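Local coordinates for protein transcriptional regulator, TetR family (Agrobacterium tumefaciens, PDB 3C2B) that probably binds DNA at cis-regulatory sites and regulates transcription as a TetR-family regulator, at residues P87-A90 with D91-V95. Sequence-based numbering, arbitrary orientation.
Sequences PQLA and DHLEV
P87 and D91 begin a set of four i-to-i+4 bonds in which the carbonyls of 87-90 are taken up by the N-H groups of 91-94, near the start of an alpha helix. The carbonyl O of P87 accepts D91 N at 2.9 Å. Q88 O takes H92 N at 2.8 Å, and L89 O with L93 N and A90 O with E94 N follow alike; V95 N to D91 O continues the pattern. The N-H groups point well at their acceptors, with angles between 154° and 167° for the four. P87 lacks an N-H, which costs little in the first turn, where no carbonyl of a preceding turn is there to meet one; its O still accepts. The carboxylate of D91 folds back along its own chain, CG beside the backbone N (chi1 -72°), which brings CG to 3.1 Å from P87 O; the carboxylate oxygens and that carbonyl are all acceptors, and no hydrogen bond joins them. H92 is turned likewise, and its ring lies obliquely to Q88 O, with CD2 3.1 Å away. In the all-helical TetR fold these residues belong to helix 86-104, of which 91-95 fall in the AefR-like C-terminal family region. Its buried side carries L89 and L93, which meet through CD2 of L89 and CD1 of L93 at 3.8 Å; L93 also packs on L146 of helix 137-152 and on V198 and F201 of helix 190-205. Two polar ends find partners outside 87-95: Q88 OE1 is hydrogen-bonded to S85 OG just upstream, while the extended E94 side chain places OE1 in a salt bridge with K195 NZ.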
loop_
_atom_site.group_PDB
_atom_site.type_symbol
_atom_site.label_atom_id
_atom_site.label_comp_id
_atom_site.label_asym_id
_atom_site.label_seq_id
_atom_site.Cartn_x
_atom_site.Cartn_y
_atom_site.Cartn_z
ATOM N N PRO A 87 24.301 -17.546 7.555
ATOM C CA PRO A 87 23.161 -18.394 7.102
ATOM C C PRO A 87 21.901 -18.260 7.976
ATOM O O PRO A 87 20.801 -18.243 7.441
ATOM C CB PRO A 87 23.689 -19.832 7.240
ATOM C CG PRO A 87 25.174 -19.718 7.414
ATOM C CD PRO A 87 25.508 -18.345 7.875
ATOM N N GLN A 88 22.063 -18.232 9.307
ATOM C CA GLN A 88 20.949 -17.980 10.219
ATOM C C GLN A 88 20.293 -16.627 9.916
ATOM O O GLN A 88 19.064 -16.512 9.935
ATOM C CB GLN A 88 21.431 -17.896 11.643
ATOM C CG GLN A 88 21.238 -19.064 12.509
ATOM C CD GLN A 88 21.943 -18.812 13.834
ATOM O OE1 GLN A 88 23.167 -18.805 13.894
ATOM N NE2 GLN A 88 21.170 -18.540 14.883
ATOM N N LEU A 89 21.117 -15.605 9.707
ATOM C CA LEU A 89 20.603 -14.282 9.407
ATOM C C LEU A 89 19.767 -14.322 8.130
ATOM O O LEU A 89 18.628 -13.855 8.120
ATOM C CB LEU A 89 21.741 -13.288 9.234
ATOM C CG LEU A 89 21.525 -11.781 9.483
ATOM C CD1 LEU A 89 22.219 -10.903 8.430
ATOM C CD2 LEU A 89 20.093 -11.357 9.743
ATOM N N ALA A 90 20.334 -14.898 7.064
ATOM C CA ALA A 90 19.681 -14.953 5.767
ATOM C C ALA A 90 18.353 -15.700 5.880
ATOM O O ALA A 90 17.325 -15.244 5.390
ATOM C CB ALA A 90 20.609 -15.622 4.711
ATOM N N ASP A 91 18.404 -16.847 6.549
ATOM C CA ASP A 91 17.234 -17.693 6.779
ATOM C C ASP A 91 16.160 -16.973 7.541
ATOM O O ASP A 91 15.027 -17.029 7.126
ATOM C CB ASP A 91 17.595 -19.021 7.512
ATOM C CG ASP A 91 18.344 -20.005 6.613
ATOM O OD1 ASP A 91 18.530 -19.715 5.402
ATOM O OD2 ASP A 91 18.751 -21.068 7.116
ATOM N N HIS A 92 16.518 -16.353 8.677
ATOM C CA HIS A 92 15.571 -15.565 9.485
ATOM C C HIS A 92 14.917 -14.436 8.688
ATOM O O HIS A 92 13.726 -14.118 8.862
ATOM C CB HIS A 92 16.279 -14.946 10.683
ATOM C CG HIS A 92 16.551 -15.915 11.794
ATOM N ND1 HIS A 92 15.630 -16.848 12.206
ATOM C CD2 HIS A 92 17.619 -16.054 12.620
ATOM C CE1 HIS A 92 16.122 -17.535 13.228
ATOM N NE2 HIS A 92 17.323 -17.063 13.507
ATOM N N LEU A 93 15.701 -13.791 7.848
ATOM C CA LEU A 93 15.157 -12.687 7.048
ATOM C C LEU A 93 14.197 -13.190 5.997
ATOM O O LEU A 93 13.199 -12.548 5.757
ATOM C CB LEU A 93 16.243 -11.868 6.421
ATOM C CG LEU A 93 17.110 -11.005 7.354
ATOM C CD1 LEU A 93 18.296 -10.479 6.556
ATOM C CD2 LEU A 93 16.316 -9.832 8.008
ATOM N N GLU A 94 14.463 -14.345 5.379
ATOM C CA GLU A 94 13.478 -14.898 4.456
ATOM C C GLU A 94 12.177 -15.294 5.173
ATOM O O GLU A 94 11.095 -15.051 4.653
ATOM C CB GLU A 94 14.027 -16.113 3.703
ATOM C CG GLU A 94 15.163 -15.762 2.731
ATOM C CD GLU A 94 15.566 -16.946 1.842
ATOM O OE1 GLU A 94 14.691 -17.735 1.412
ATOM O OE2 GLU A 94 16.769 -17.084 1.571
ATOM N N VAL A 95 12.295 -15.960 6.330
ATOM C CA VAL A 95 11.111 -16.384 7.076
ATOM C C VAL A 95 10.290 -15.145 7.485
ATOM O O VAL A 95 9.076 -15.112 7.326
ATOM C CB VAL A 95 11.464 -17.313 8.269
ATOM C CG1 VAL A 95 10.218 -17.602 9.143
ATOM C CG2 VAL A 95 12.121 -18.630 7.770
#